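PDB 2OQH: putative isomerase from Streptomyces coelicolor A3, which probably catalyses the dehydration of D-glucarate to 5-dehydro-4-deoxy-D-glucarate as a member of the enolase superfamily. Local coordinates for residues G162-V167 and M326-A331; N193-P198 and S320-S325; A77-Q82 and A99-C104. All coordinates share one frame; numbering follows the deposited sequence.

Contact 1 (G162-V167 and M326-A331)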
loop_
_atom_site.group_PDB
_atom_site.type_symbol
_atom_site.label_atom_id
_atom_site.label_comp_id
_atom_site.label_asym_id
_atom_site.label_seq_id
_atom_site.Cartn_x
_atom_site.Cartn_y
_atom_site.Cartn_z
ATOM N N GLY A 162 -6.509 -18.730 -5.605
ATOM C CA GLY A 162 -6.289 -17.347 -5.995
ATOM C C GLY A 162 -5.270 -17.101 -7.094
ATOM O O GLY A 162 -5.282 -16.041 -7.714
ATOM N N GLY A 163 -4.389 -18.065 -7.342
ATOM C CA GLY A 163 -3.382 -17.886 -8.375
ATOM C C GLY A 163 -2.308 -16.871 -8.003
ATOM O O GLY A 163 -1.692 -16.260 -8.882
ATOM N N PHE A 164 -2.073 -16.706 -6.701
ATOM C CA PHE A 164 -1.075 -15.762 -6.181
ATOM C C PHE A 164 0.371 -16.194 -6.447
ATOM O O PHE A 164 0.707 -17.361 -6.297
ATOM C CB PHE A 164 -1.257 -15.609 -4.666
ATOM C CG PHE A 164 -2.577 -15.004 -4.260
ATOM C CD1 PHE A 164 -2.756 -13.624 -4.260
ATOM C CD2 PHE A 164 -3.642 -15.815 -3.862
ATOM C CE1 PHE A 164 -3.976 -13.054 -3.865
ATOM C CE2 PHE A 164 -4.864 -15.254 -3.467
ATOM C CZ PHE A 164 -5.028 -13.871 -3.469
ATOM N N ASP A 165 1.233 -15.252 -6.819
ATOM C CA ASP A 165 2.636 -15.585 -7.066
ATOM C C ASP A 165 3.440 -15.454 -5.776
ATOM O O ASP A 165 4.572 -15.939 -5.679
ATOM C CB ASP A 165 3.261 -14.642 -8.092
ATOM C CG ASP A 165 2.455 -14.530 -9.361
ATOM O OD1 ASP A 165 1.896 -15.551 -9.824
ATOM O OD2 ASP A 165 2.408 -13.409 -9.911
ATOM N N ALA A 166 2.859 -14.784 -4.791
ATOM C CA ALA A 166 3.549 -14.574 -3.528
ATOM C C ALA A 166 2.637 -14.747 -2.332
ATOM O O ALA A 166 1.432 -14.502 -2.415
ATOM C CB ALA A 166 4.164 -13.181 -3.506
ATOM N N VAL A 167 3.228 -15.172 -1.218
ATOM C CA VAL A 167 2.494 -15.370 0.024
ATOM C C VAL A 167 3.221 -14.646 1.148
ATOM O O VAL A 167 4.447 -14.656 1.209
ATOM C CB VAL A 167 2.394 -16.866 0.402
ATOM C CG1 VAL A 167 1.749 -17.004 1.775
ATOM C CG2 VAL A 167 1.579 -17.619 -0.642
HETATM N N MSE A 326 -4.881 -5.703 -0.199
HETATM C CA MSE A 326 -5.998 -6.356 0.460
HETATM C C MSE A 326 -7.247 -6.134 -0.375
HETATM O O MSE A 326 -8.363 -6.287 0.116
HETATM C CB MSE A 326 -6.202 -5.807 1.877
HETATM C CG MSE A 326 -5.162 -6.283 2.895
HETATM SE SE MSE A 326 -4.427 -8.052 2.490
HETATM C CE MSE A 326 -2.660 -7.471 1.947
ATOM N N TYR A 327 -7.044 -5.791 -1.648
ATOM C CA TYR A 327 -8.155 -5.539 -2.560
ATOM C C TYR A 327 -9.000 -6.782 -2.834
ATOM O O TYR A 327 -10.167 -6.662 -3.217
ATOM C CB TYR A 327 -7.655 -4.971 -3.894
ATOM C CG TYR A 327 -8.783 -4.575 -4.836
ATOM C CD1 TYR A 327 -9.637 -3.518 -4.522
ATOM C CD2 TYR A 327 -9.025 -5.287 -6.011
ATOM C CE1 TYR A 327 -10.714 -3.177 -5.357
ATOM C CE2 TYR A 327 -10.103 -4.955 -6.859
ATOM C CZ TYR A 327 -10.943 -3.897 -6.520
ATOM O OH TYR A 327 -12.015 -3.561 -7.327
ATOM N N TYR A 328 -8.432 -7.972 -2.658
ATOM C CA TYR A 328 -9.215 -9.174 -2.913
ATOM C C TYR A 328 -10.257 -9.416 -1.831
ATOM O O TYR A 328 -11.057 -10.344 -1.927
ATOM C CB TYR A 328 -8.313 -10.407 -3.079
ATOM C CG TYR A 328 -7.436 -10.760 -1.896
ATOM C CD1 TYR A 328 -7.962 -11.365 -0.753
ATOM C CD2 TYR A 328 -6.068 -10.508 -1.932
ATOM C CE1 TYR A 328 -7.137 -11.711 0.329
ATOM C CE2 TYR A 328 -5.234 -10.848 -0.863
ATOM C CZ TYR A 328 -5.768 -11.450 0.262
ATOM O OH TYR A 328 -4.925 -11.805 1.298
ATOM N N LEU A 329 -10.255 -8.564 -0.811
ATOM C CA LEU A 329 -11.208 -8.656 0.295
ATOM C C LEU A 329 -12.375 -7.702 0.099
ATOM O O LEU A 329 -13.242 -7.582 0.966
ATOM C CB LEU A 329 -10.532 -8.296 1.616
ATOM C CG LEU A 329 -9.396 -9.180 2.115
ATOM C CD1 LEU A 329 -8.824 -8.567 3.389
ATOM C CD2 LEU A 329 -9.909 -10.584 2.363
ATOM N N HIS A 330 -12.396 -7.016 -1.033
ATOM C CA HIS A 330 -13.445 -6.047 -1.294
ATOM C C HIS A 330 -14.774 -6.679 -1.676
ATOM O O HIS A 330 -14.823 -7.720 -2.343
ATOM C CB HIS A 330 -13.012 -5.078 -2.404
ATOM C CG HIS A 330 -13.398 -5.519 -3.781
ATOM N ND1 HIS A 330 -14.649 -5.292 -4.315
ATOM C CD2 HIS A 330 -12.703 -6.190 -4.732
ATOM C CE1 HIS A 330 -14.708 -5.798 -5.533
ATOM N NE2 HIS A 330 -13.540 -6.349 -5.811
ATOM N N ALA A 331 -15.844 -6.044 -1.212
ATOM C CA ALA A 331 -17.195 -6.466 -1.525
ATOM C C ALA A 331 -17.729 -5.286 -2.329
ATOM O O ALA A 331 -17.192 -4.967 -3.393
ATOM C CB ALA A 331 -18.007 -6.673 -0.249
#
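Y328 meets F164 with the far end of its ring already tethered, since Y328 OH is hydrogen-bonded to the backbone N of L133 in strand 127-134. Between segments 162-167 and 326-331 the contact itself is wholly apolar, a T-shaped pair that shows how one aromatic edge can join distant parts of a chain. F164 presents the CE1-CZ edge of its ring to one face of Y328, with CE1 3.8 Å from Y328 CD2. The two planes stand 68° apart and the ring centroids 5.3 Å, with F164 CZ displaced toward the rim of the Y328 ring. That tyrosine carries CG between its backbone N and carbonyl carbon (chi1 60°), which swings the ring toward F164 from a 3-10 turn closed by L329 N bonding M326 O at 3.1 Å. The ring is thus fixed at both ends, by the turn at its root and by L133 at its hydroxyl. On the other partner, G162 O lies 4.2 Å above the F164 ring plane. F164 also packs on I130 and A132 of strand 127-134 and on V158 of helix 147-162, so the aromatic pair joins the loop after strand 323-324 to the layer between that helix and the first strands of the barrel.

Contact 2 (N193-P198 and S320-S325)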
loop_
_atom_site.group_PDB
_atom_site.type_symbol
_atom_site.label_atom_id
_atom_site.label_comp_id
_atom_site.label_asym_id
_atom_site.label_seq_id
_atom_site.Cartn_x
_atom_site.Cartn_y
_atom_site.Cartn_z
ATOM N N ASN A 193 6.891 -17.182 -3.888
ATOM C CA ASN A 193 7.706 -16.147 -3.264
ATOM C C ASN A 193 7.122 -16.031 -1.860
ATOM O O ASN A 193 5.949 -15.711 -1.698
ATOM C CB ASN A 193 7.561 -14.816 -4.001
ATOM C CG ASN A 193 8.338 -14.781 -5.285
ATOM O OD1 ASN A 193 9.530 -15.068 -5.298
ATOM N ND2 ASN A 193 7.673 -14.424 -6.377
ATOM N N LEU A 194 7.937 -16.291 -0.847
ATOM C CA LEU A 194 7.468 -16.260 0.531
ATOM C C LEU A 194 8.058 -15.111 1.354
ATOM O O LEU A 194 9.252 -14.816 1.253
ATOM C CB LEU A 194 7.796 -17.602 1.187
ATOM C CG LEU A 194 7.239 -17.889 2.577
ATOM C CD1 LEU A 194 5.731 -17.787 2.559
ATOM C CD2 LEU A 194 7.670 -19.288 3.002
ATOM N N ARG A 195 7.214 -14.488 2.177
ATOM C CA ARG A 195 7.613 -13.356 3.015
ATOM C C ARG A 195 7.025 -13.478 4.422
ATOM O O ARG A 195 6.086 -14.232 4.641
ATOM C CB ARG A 195 7.092 -12.049 2.406
ATOM C CG ARG A 195 7.320 -11.893 0.916
ATOM C CD ARG A 195 6.421 -10.800 0.347
ATOM N NE ARG A 195 6.537 -10.687 -1.106
ATOM C CZ ARG A 195 5.748 -9.931 -1.864
ATOM N NH1 ARG A 195 4.774 -9.211 -1.311
ATOM N NH2 ARG A 195 5.929 -9.899 -3.177
ATOM N N VAL A 196 7.584 -12.734 5.372
ATOM C CA VAL A 196 7.063 -12.726 6.738
ATOM C C VAL A 196 7.141 -11.299 7.284
ATOM O O VAL A 196 8.152 -10.611 7.135
ATOM C CB VAL A 196 7.823 -13.701 7.665
ATOM C CG1 VAL A 196 9.298 -13.411 7.638
ATOM C CG2 VAL A 196 7.282 -13.595 9.075
ATOM N N ASP A 197 6.054 -10.853 7.902
ATOM C CA ASP A 197 5.980 -9.502 8.436
ATOM C C ASP A 197 5.574 -9.506 9.902
ATOM O O ASP A 197 4.394 -9.580 10.219
ATOM C CB ASP A 197 4.961 -8.692 7.626
ATOM C CG ASP A 197 4.966 -7.220 7.973
ATOM O OD1 ASP A 197 5.578 -6.828 8.989
ATOM O OD2 ASP A 197 4.339 -6.443 7.218
ATOM N N PRO A 198 6.556 -9.436 10.817
ATOM C CA PRO A 198 6.288 -9.426 12.260
ATOM C C PRO A 198 5.825 -8.052 12.742
ATOM O O PRO A 198 5.505 -7.870 13.919
ATOM C CB PRO A 198 7.640 -9.807 12.872
ATOM C CG PRO A 198 8.319 -10.584 11.778
ATOM C CD PRO A 198 7.969 -9.764 10.560
ATOM N N SER A 320 8.489 -4.285 -9.902
ATOM C CA SER A 320 8.319 -5.532 -10.634
ATOM C C SER A 320 7.910 -6.732 -9.790
ATOM O O SER A 320 7.892 -7.861 -10.282
ATOM C CB SER A 320 9.622 -5.870 -11.341
ATOM O OG SER A 320 10.662 -6.023 -10.388
ATOM N N ARG A 321 7.578 -6.495 -8.531
ATOM C CA ARG A 321 7.204 -7.577 -7.626
ATOM C C ARG A 321 5.700 -7.664 -7.433
ATOM O O ARG A 321 4.963 -6.763 -7.830
ATOM C CB ARG A 321 7.858 -7.349 -6.262
ATOM C CG ARG A 321 9.379 -7.298 -6.295
ATOM C CD ARG A 321 9.914 -6.504 -5.110
ATOM N NE ARG A 321 11.379 -6.448 -5.084
ATOM C CZ ARG A 321 12.152 -7.267 -4.377
ATOM N NH1 ARG A 321 11.606 -8.217 -3.627
ATOM N NH2 ARG A 321 13.475 -7.128 -4.413
ATOM N N ALA A 322 5.245 -8.756 -6.828
ATOM C CA ALA A 322 3.825 -8.899 -6.549
ATOM C C ALA A 322 3.600 -7.974 -5.361
ATOM O O ALA A 322 4.168 -8.192 -4.300
ATOM C CB ALA A 322 3.497 -10.335 -6.170
ATOM N N ILE A 323 2.785 -6.940 -5.539
ATOM C CA ILE A 323 2.537 -5.981 -4.463
ATOM C C ILE A 323 1.611 -6.512 -3.386
ATOM O O ILE A 323 0.923 -7.511 -3.586
ATOM C CB ILE A 323 1.898 -4.676 -4.996
ATOM C CG1 ILE A 323 0.483 -4.967 -5.502
ATOM C CG2 ILE A 323 2.759 -4.083 -6.109
ATOM C CD1 ILE A 323 -0.324 -3.719 -5.874
ATOM N N ASP A 324 1.614 -5.838 -2.237
ATOM C CA ASP A 324 0.731 -6.188 -1.132
ATOM C C ASP A 324 -0.580 -5.508 -1.475
ATOM O O ASP A 324 -0.593 -4.349 -1.885
ATOM C CB ASP A 324 1.245 -5.631 0.200
ATOM C CG ASP A 324 2.291 -6.522 0.846
ATOM O OD1 ASP A 324 2.510 -7.648 0.348
ATOM O OD2 ASP A 324 2.883 -6.099 1.867
ATOM N N SER A 325 -1.685 -6.221 -1.334
ATOM C CA SER A 325 -2.972 -5.628 -1.653
ATOM C C SER A 325 -4.085 -6.399 -0.999
ATOM O O SER A 325 -4.219 -7.601 -1.205
ATOM C CB SER A 325 -3.199 -5.602 -3.166
ATOM O OG SER A 325 -4.519 -5.163 -3.469
HETATM O O HOH W 1 7.413 -10.610 -5.975
HETATM O O HOH W 2 5.019 -7.573 1.570
#
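R195 and A322 meet inside the TIM barrel of this enolase-superfamily fold, where an arginine on strand 193-197 reaches across to the segment that carries strand 323-324. Its chain runs extended from CG to NE, and the guanidinium meets its partners edge-on. The main bond is R195 NH2 to A322 O, 2.7 Å and nearly straight at 164°, lying in the carbonyl plane on a lone pair. R195 NH1 adds a weak bond to the same oxygen, and N295 ND2 donates to it too, so this buried carbonyl accepts from three nitrogens. NH1 also forms a salt bridge with D324 OD1 at 3.2 Å, the guanidinium and carboxylate planes being 46° apart. Behind, R195 NE pairs with E220, which holds R321 too through its other oxygen. A leucine here removes both guanidinium donors, which would probably leave A322 O with N295 alone of the three and D324 OD1 without its salt-bridge mate, while E220 would keep R321. Water completes the network on both flanks. Water 1 accepts from A322 N at 3.0 Å and, weakly, from R195 NH2, while water 2 takes a weak bond from R195 NH1 and donates to D324 OD2 at 2.6 Å.

Contact 3 (A77-Q82 and A99-C104)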
loop_
_atom_site.group_PDB
_atom_site.type_symbol
_atom_site.label_atom_id
_atom_site.label_comp_id
_atom_site.label_asym_id
_atom_site.label_seq_id
_atom_site.Cartn_x
_atom_site.Cartn_y
_atom_site.Cartn_z
ATOM N N ALA A 77 3.148 23.374 -5.559
ATOM C CA ALA A 77 2.758 24.498 -4.712
ATOM C C ALA A 77 1.917 24.019 -3.536
ATOM O O ALA A 77 2.090 24.478 -2.401
ATOM C CB ALA A 77 1.986 25.525 -5.525
ATOM N N PHE A 78 1.009 23.087 -3.809
ATOM C CA PHE A 78 0.143 22.533 -2.773
ATOM C C PHE A 78 0.917 21.819 -1.662
ATOM O O PHE A 78 0.715 22.086 -0.475
ATOM C CB PHE A 78 -0.849 21.550 -3.391
ATOM C CG PHE A 78 -1.608 20.752 -2.378
ATOM C CD1 PHE A 78 -2.404 21.387 -1.431
ATOM C CD2 PHE A 78 -1.509 19.365 -2.349
ATOM C CE1 PHE A 78 -3.094 20.645 -0.461
ATOM C CE2 PHE A 78 -2.196 18.616 -1.383
ATOM C CZ PHE A 78 -2.987 19.261 -0.439
ATOM N N HIS A 79 1.785 20.892 -2.047
ATOM C CA HIS A 79 2.572 20.158 -1.066
ATOM C C HIS A 79 3.435 21.086 -0.225
ATOM O O HIS A 79 3.495 20.939 0.993
ATOM C CB HIS A 79 3.445 19.113 -1.757
ATOM C CG HIS A 79 2.682 17.914 -2.222
ATOM N ND1 HIS A 79 2.148 16.990 -1.350
ATOM C CD2 HIS A 79 2.321 17.516 -3.464
ATOM C CE1 HIS A 79 1.489 16.072 -2.036
ATOM N NE2 HIS A 79 1.578 16.368 -3.321
ATOM N N ARG A 80 4.097 22.047 -0.860
ATOM C CA ARG A 80 4.938 22.970 -0.105
ATOM C C ARG A 80 4.063 23.727 0.895
ATOM O O ARG A 80 4.435 23.920 2.048
ATOM C CB ARG A 80 5.652 23.943 -1.049
ATOM C CG ARG A 80 6.700 23.281 -1.963
ATOM C CD ARG A 80 7.960 22.808 -1.216
ATOM N NE ARG A 80 8.738 23.942 -0.711
ATOM C CZ ARG A 80 9.871 23.840 -0.021
ATOM N NH1 ARG A 80 10.388 22.644 0.261
ATOM N NH2 ARG A 80 10.488 24.940 0.403
ATOM N N LYS A 81 2.878 24.129 0.461
ATOM C CA LYS A 81 1.972 24.853 1.337
ATOM C C LYS A 81 1.566 24.038 2.578
ATOM O O LYS A 81 1.351 24.599 3.657
ATOM C CB LYS A 81 0.725 25.270 0.548
ATOM C CG LYS A 81 -0.171 26.250 1.271
ATOM C CD LYS A 81 -1.223 26.824 0.336
ATOM C CE LYS A 81 -2.061 27.870 1.050
ATOM N NZ LYS A 81 -1.213 28.941 1.668
ATOM N N GLN A 82 1.472 22.719 2.434
ATOM C CA GLN A 82 1.063 21.865 3.552
ATOM C C GLN A 82 2.208 21.055 4.162
ATOM O O GLN A 82 1.965 20.055 4.841
ATOM C CB GLN A 82 -0.020 20.887 3.087
ATOM C CG GLN A 82 -1.162 21.507 2.294
ATOM C CD GLN A 82 -1.933 22.541 3.082
ATOM O OE1 GLN A 82 -2.088 22.427 4.298
ATOM N NE2 GLN A 82 -2.435 23.554 2.390
ATOM N N ALA A 99 -4.914 11.938 -0.305
ATOM C CA ALA A 99 -6.275 11.897 -0.848
ATOM C C ALA A 99 -6.489 13.058 -1.820
ATOM O O ALA A 99 -7.016 12.874 -2.916
ATOM C CB ALA A 99 -7.291 11.975 0.286
ATOM N N VAL A 100 -6.076 14.253 -1.404
ATOM C CA VAL A 100 -6.200 15.445 -2.235
ATOM C C VAL A 100 -5.271 15.336 -3.438
ATOM O O VAL A 100 -5.622 15.745 -4.545
ATOM C CB VAL A 100 -5.844 16.718 -1.432
ATOM C CG1 VAL A 100 -5.929 17.954 -2.321
ATOM C CG2 VAL A 100 -6.786 16.848 -0.238
ATOM N N ASP A 101 -4.082 14.782 -3.208
ATOM C CA ASP A 101 -3.096 14.615 -4.262
ATOM C C ASP A 101 -3.674 13.749 -5.372
ATOM O O ASP A 101 -3.603 14.105 -6.549
ATOM C CB ASP A 101 -1.831 13.949 -3.708
ATOM C CG ASP A 101 -0.732 13.819 -4.750
ATOM O OD1 ASP A 101 0.057 14.770 -4.915
ATOM O OD2 ASP A 101 -0.664 12.767 -5.415
ATOM N N VAL A 102 -4.239 12.610 -4.987
ATOM C CA VAL A 102 -4.834 11.681 -5.939
ATOM C C VAL A 102 -6.005 12.313 -6.693
ATOM O O VAL A 102 -6.117 12.172 -7.907
ATOM C CB VAL A 102 -5.318 10.403 -5.223
ATOM C CG1 VAL A 102 -6.017 9.474 -6.212
ATOM C CG2 VAL A 102 -4.130 9.696 -4.584
ATOM N N ALA A 103 -6.868 13.018 -5.977
ATOM C CA ALA A 103 -8.012 13.665 -6.612
ATOM C C ALA A 103 -7.547 14.643 -7.683
ATOM O O ALA A 103 -8.152 14.734 -8.743
ATOM C CB ALA A 103 -8.864 14.388 -5.569
ATOM N N CYS A 104 -6.464 15.367 -7.412
ATOM C CA CYS A 104 -5.942 16.318 -8.392
ATOM C C CYS A 104 -5.388 15.603 -9.632
ATOM O O CYS A 104 -5.565 16.073 -10.756
ATOM C CB CYS A 104 -4.858 17.196 -7.757
ATOM S SG CYS A 104 -5.481 18.410 -6.586
#
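H79 and D101 illustrate a histidine-carboxylate bond used to join two helices. H79 NE2 donates to D101 OD1 at 2.7 Å, with an angle of 159° at the hydrogen. The oxygen lies almost in the imidazole plane, whereas on the acceptor side the nitrogen arrives from the anti side and 31° out of the carboxylate plane. The carboxylate would be expected to polarise the imidazole. H79 sets CG beside its backbone N and anti to the carbonyl carbon (chi1 -75°), and from there NE2 reaches the aspartate. Beside this polar pair runs an apolar one: F78 brings its CZ to V100 CG1 at 3.7 Å, with CE2 only slightly farther. F78 CD2 lies over the centre of the H79 ring, 4.3 Å above its plane. In the next shell, D101 OD2 is hydrogen-bonded to the backbone N of I277, the first residue of helix 277-289. The aspartate thereby bonds helix 75-81 through one oxygen and the barrel domain through the other, linking the N-terminal domain to the barrel. L67 touches both F78 and V100, and I97 touches F78 and H79. Helix 75-81 thus lies against helix 85-112, which meets helix 54-63 through V100 and strand 31-40 through A99 and A103.

How the contacts relate
Followed from the N terminus, the chain first closes contact 3, a short loop of 16 intervening residues that brings helix 85-112 back against helix 75-81 in the N-terminal domain of the enolase-superfamily fold. Contact 1 then opens at 162-167, and contact 2 opens within it at 193-198. Contact 2 closes at 320-325 just before contact 1 closes at 326-331, so it is nested inside the longer loop. These two touch directly: V167 N lies 2.8 Å from N193 O, a probable hydrogen bond. Both bring the segment around strand 323-324 and the loop after it against the neighbouring early barrel strands 166-170 and 193-197. Contact 3 stands apart, its centre about 30 Å from that of contact 1.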